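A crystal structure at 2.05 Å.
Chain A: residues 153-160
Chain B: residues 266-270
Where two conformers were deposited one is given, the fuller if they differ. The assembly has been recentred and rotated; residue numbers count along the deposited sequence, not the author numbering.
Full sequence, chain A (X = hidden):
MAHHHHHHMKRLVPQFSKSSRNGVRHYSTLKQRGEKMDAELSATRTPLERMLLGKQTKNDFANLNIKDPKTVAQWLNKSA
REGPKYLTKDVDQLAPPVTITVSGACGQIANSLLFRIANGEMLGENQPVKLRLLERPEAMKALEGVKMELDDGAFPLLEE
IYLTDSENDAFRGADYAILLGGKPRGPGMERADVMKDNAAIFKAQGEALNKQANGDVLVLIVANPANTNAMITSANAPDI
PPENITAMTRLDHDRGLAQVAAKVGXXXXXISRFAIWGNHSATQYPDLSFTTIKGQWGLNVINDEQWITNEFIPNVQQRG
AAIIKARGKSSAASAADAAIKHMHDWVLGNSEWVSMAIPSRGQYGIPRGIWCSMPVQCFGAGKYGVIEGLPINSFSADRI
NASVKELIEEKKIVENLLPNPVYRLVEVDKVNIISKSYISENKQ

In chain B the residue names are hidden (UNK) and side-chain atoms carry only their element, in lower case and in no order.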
ATOM      1  N   GLY A 153      -5.106   4.338 -10.179  1.00 26.82           N
ATOM      2  CA  GLY A 153      -4.572   5.178  -9.139  1.00 26.40           C
ATOM      3  C   GLY A 153      -4.344   6.608  -9.556  1.00 27.14           C
ATOM      4  O   GLY A 153      -4.177   7.466  -8.682  1.00 30.41           O
ATOM      5  N   ALA A 154      -4.367   6.892 -10.856  1.00 27.93           N
ATOM      6  CA  ALA A 154      -4.232   8.253 -11.363  1.00 28.88           C
ATOM      7  C   ALA A 154      -2.967   8.910 -10.826  1.00 30.01           C
ATOM      8  O   ALA A 154      -2.986  10.030 -10.313  1.00 33.85           O
ATOM      9  CB  ALA A 154      -5.473   9.090 -11.022  1.00 31.34           C
ATOM     10  N   PHE A 155      -1.861   8.183 -10.916  1.00 27.53           N
ATOM     11  CA  PHE A 155      -0.616   8.649 -10.331  1.00 29.95           C
ATOM     12  C   PHE A 155       0.106   9.587 -11.282  1.00 29.84           C
ATOM     13  O   PHE A 155       0.507   9.160 -12.370  1.00 31.90           O
ATOM     14  CB  PHE A 155       0.288   7.486  -9.986  1.00 26.29           C
ATOM     15  CG  PHE A 155      -0.211   6.643  -8.858  1.00 25.04           C
ATOM     16  CD1 PHE A 155      -0.151   7.112  -7.553  1.00 26.96           C
ATOM     17  CD2 PHE A 155      -0.686   5.362  -9.092  1.00 27.62           C
ATOM     18  CE1 PHE A 155      -0.587   6.321  -6.479  1.00 28.54           C
ATOM     19  CE2 PHE A 155      -1.107   4.563  -8.039  1.00 34.09           C
ATOM     20  CZ  PHE A 155      -1.066   5.048  -6.726  1.00 32.01           C
ATOM     21  N   PRO A 156       0.337  10.843 -10.897  1.00 28.49           N
ATOM     22  CA  PRO A 156       1.054  11.758 -11.791  1.00 29.46           C
ATOM     23  C   PRO A 156       2.459  11.305 -12.098  1.00 28.94           C
ATOM     24  O   PRO A 156       2.957  11.568 -13.200  1.00 29.69           O
ATOM     25  CB  PRO A 156       1.057  13.071 -10.996  1.00 34.10           C
ATOM     26  CG  PRO A 156      -0.110  12.941 -10.044  1.00 31.08           C
ATOM     27  CD  PRO A 156      -0.060  11.504  -9.647  1.00 28.48           C
ATOM     28  N   LEU A 157       3.103  10.597 -11.172  1.00 27.76           N
ATOM     29  CA  LEU A 157       4.499  10.222 -11.339  1.00 29.13           C
ATOM     30  C   LEU A 157       4.688   8.988 -12.207  1.00 32.19           C
ATOM     31  O   LEU A 157       5.810   8.743 -12.666  1.00 37.36           O
ATOM     32  CB  LEU A 157       5.145   9.981  -9.965  1.00 26.36           C
ATOM     33  CG  LEU A 157       5.332  11.220  -9.077  1.00 27.18           C
ATOM     34  CD1 LEU A 157       5.821  10.851  -7.681  1.00 25.86           C
ATOM     35  CD2 LEU A 157       6.257  12.254  -9.718  1.00 30.60           C
ATOM     36  N   LEU A 158       3.635   8.207 -12.445  1.00 28.04           N
ATOM     37  CA  LEU A 158       3.741   6.940 -13.170  1.00 26.38           C
ATOM     38  C   LEU A 158       3.667   7.230 -14.664  1.00 33.22           C
ATOM     39  O   LEU A 158       2.583   7.358 -15.234  1.00 33.10           O
ATOM     40  CB  LEU A 158       2.648   5.981 -12.733  1.00 25.84           C
ATOM     41  CG  LEU A 158       2.763   4.552 -13.225  1.00 27.66           C
ATOM     42  CD1 LEU A 158       4.182   4.016 -13.001  1.00 26.45           C
ATOM     43  CD2 LEU A 158       1.772   3.741 -12.441  1.00 27.92           C
ATOM     44  N   GLU A 159       4.831   7.311 -15.298  1.00 30.54           N
ATOM     45  CA  GLU A 159       4.893   7.725 -16.693  0.58 28.99           C
ATOM     46  C   GLU A 159       4.631   6.573 -17.654  1.00 31.78           C
ATOM     47  O   GLU A 159       4.190   6.810 -18.786  1.00 30.13           O
ATOM     48  CB  GLU A 159       6.254   8.355 -16.993  0.58 31.52           C
ATOM     49  CG  GLU A 159       6.157   9.709 -17.676  0.58 38.45           C
ATOM     50  CD  GLU A 159       6.827  10.805 -16.872  0.58 43.16           C
ATOM     51  OE1 GLU A 159       8.075  10.867 -16.880  0.58 42.42           O
ATOM     52  OE2 GLU A 159       6.108  11.594 -16.216  0.58 45.18           O
ATOM     53  N   GLU A 160       4.880   5.338 -17.233  1.00 28.03           N
ATOM     54  CA  GLU A 160       4.681   4.202 -18.115  1.00 28.16           C
ATOM     55  C   GLU A 160       4.524   2.953 -17.272  1.00 27.02           C
ATOM     56  O   GLU A 160       5.131   2.835 -16.209  1.00 28.03           O
ATOM     57  CB  GLU A 160       5.861   4.021 -19.086  1.00 28.67           C
ATOM     58  CG  GLU A 160       5.596   2.987 -20.168  1.00 37.42           C
ATOM     59  CD  GLU A 160       6.849   2.548 -20.920  1.00 43.18           C
ATOM     60  OE1 GLU A 160       7.932   3.135 -20.704  1.00 44.52           O
ATOM     61  OE2 GLU A 160       6.731   1.632 -21.763  1.00 43.37           O
TER
ATOM     62  N   UNK B 266      -1.971  12.062 -22.325  1.00 35.82           N
ATOM     63  CA  UNK B 266      -1.431  13.163 -21.536  1.00 31.20           C
ATOM     64  C   UNK B 266      -1.037  12.676 -20.141  1.00 31.46           C
ATOM     65  O   UNK B 266      -1.246  11.513 -19.780  1.00 34.11           O
ATOM     66  c   UNK B 266      -2.455  14.293 -21.460  1.00 32.80           C
ATOM     67  s   UNK B 266      -3.970  13.776 -20.624  1.00 34.64           S
ATOM     68  N   UNK B 267      -0.443  13.574 -19.354  1.00 30.54           N
ATOM     69  CA  UNK B 267      -0.222  13.262 -17.950  1.00 27.55           C
ATOM     70  C   UNK B 267      -1.503  13.514 -17.159  1.00 32.76           C
ATOM     71  O   UNK B 267      -2.365  14.310 -17.551  1.00 32.42           O
ATOM     72  o   UNK B 267       0.682  13.861 -14.914  1.00 32.60           O
ATOM     73  c   UNK B 267       0.911  14.101 -17.350  1.00 30.44           C
ATOM     74  n   UNK B 267       2.491  12.920 -15.877  1.00 36.45           N
ATOM     75  c   UNK B 267       1.351  13.607 -15.931  1.00 36.30           C
ATOM     76  N   UNK B 268      -1.610  12.821 -16.023  1.00 29.86           N
ATOM     77  CA  UNK B 268      -2.750  13.006 -15.136  1.00 29.80           C
ATOM     78  C   UNK B 268      -2.899  14.469 -14.755  1.00 29.34           C
ATOM     79  O   UNK B 268      -4.012  15.011 -14.758  1.00 28.87           O
ATOM     80  c   UNK B 268      -2.605  12.107 -13.891  1.00 26.88           C
ATOM     81  c   UNK B 268      -2.877  10.648 -14.248  1.00 26.70           C
ATOM     82  c   UNK B 268      -4.357  10.365 -14.578  1.00 24.20           C
ATOM     83  c   UNK B 268      -3.568  12.550 -12.798  1.00 29.86           C
ATOM     84  N   UNK B 269      -1.784  15.153 -14.481  1.00 28.16           N
ATOM     85  CA  UNK B 269      -1.888  16.543 -14.047  1.00 30.24           C
ATOM     86  C   UNK B 269      -2.321  17.482 -15.167  1.00 34.43           C
ATOM     87  O   UNK B 269      -2.645  18.637 -14.881  1.00 39.57           O
ATOM     88  c   UNK B 269      -0.186  16.257 -12.227  1.00 26.21           C
ATOM     89  c   UNK B 269      -0.571  17.054 -13.468  1.00 27.47           C
ATOM     90  o   UNK B 269       0.451  16.926 -14.455  1.00 28.96           O
ATOM     91  N   UNK B 270      -2.291  17.037 -16.427  1.00 27.94           N
ATOM     92  CA  UNK B 270      -2.820  17.863 -17.509  1.00 32.01           C
ATOM     93  C   UNK B 270      -4.342  17.966 -17.501  1.00 33.15           C
ATOM     94  O   UNK B 270      -4.883  18.828 -18.197  1.00 33.39           O
ATOM     95  o   UNK B 270      -0.308  16.504 -19.719  1.00 44.90           O
ATOM     96  c   UNK B 270      -0.869  17.388 -19.036  1.00 39.71           C
ATOM     97  c   UNK B 270      -2.368  17.328 -18.862  1.00 37.43           C
ATOM     98  o   UNK B 270      -0.258  18.331 -18.497  1.00 40.73           O
TER
HETATM   99  O   HOH W   1       0.270  10.567 -15.422  1.00 32.93           O

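Position 266 of chain B carries two side-chain atoms, one carbon and then one sulfur. Nothing in chain A 153-160 lies near them. A single carbon ending in sulfur is cysteine, so this is Cys B266. Its chi1 is p.

Position 267 has four side-chain atoms: two carbons, the second bearing one oxygen and one nitrogen. The fork is planar, as in a carboxamide. The nitrogen lies 3.0 Å from Pro A156 O, close enough for an N-H donor to meet a carbonyl. The residue is Asn B267. Its ND2 donates a hydrogen bond to Pro A156 O with an angle of 161°, so the bond is nearly straight. The amide oxygen faces its own chain: it accepts a hydrogen bond from the backbone N of position 269, with N to OD1 at 2.8 Å and an angle of 174°.

Position 268 has four carbons and no heteroatom. The chain forks at the first carbon, and one arm is two carbons long. CB points toward chain A. The end carbon of the longer arm lies 3.9 Å from Ala A154 CB, and the short-arm carbon lies 3.6 Å from Ala A154 O. That is isoleucine, Ile B268. CG2 is also 4.4 Å from Pro A156 CG, a looser apolar contact. The backbone N of Ile B268 donates to water 1 at 3.0 Å. The same water donates a weak hydrogen bond to Phe A155 O at 3.4 Å, bridging the two chains.

Position 269 shows three atoms: one carbon carrying an oxygen and a carbon. Its outer carbon lies 3.6 Å from Pro A156 CB. This is threonine, Thr B269.

Position 270 shows two carbons, the second carrying two oxygens. They touch nothing in the chain A stretch. The group is a carboxylate, and the residue is Asp B270. OD2 accepts a hydrogen bond from Asn B267 N at 3.0 Å. Asp B270 N donates to Asn B267 O, also at 3.0 Å. These bonds tie the two ends of the short turn together.

The contact is small, with 249 Å² buried in total, and it centres on Pro A156. This residue sits within a type I turn from Phe A155 to Leu A158, where Leu A158 N donates to Phe A155 O at 3.3 Å. Asn B267 supplies the direct hydrogen bond across the chains. Its side chain works across the contact and within its own chain: ND2 binds the proline carbonyl while OD1 holds the backbone of Thr B269. Ile B268 packs on Ala A154 and more loosely on Pro A156, Thr B269 packs on Pro A156, and water 1 adds a second polar link.

Chain B 266-270: CNITD
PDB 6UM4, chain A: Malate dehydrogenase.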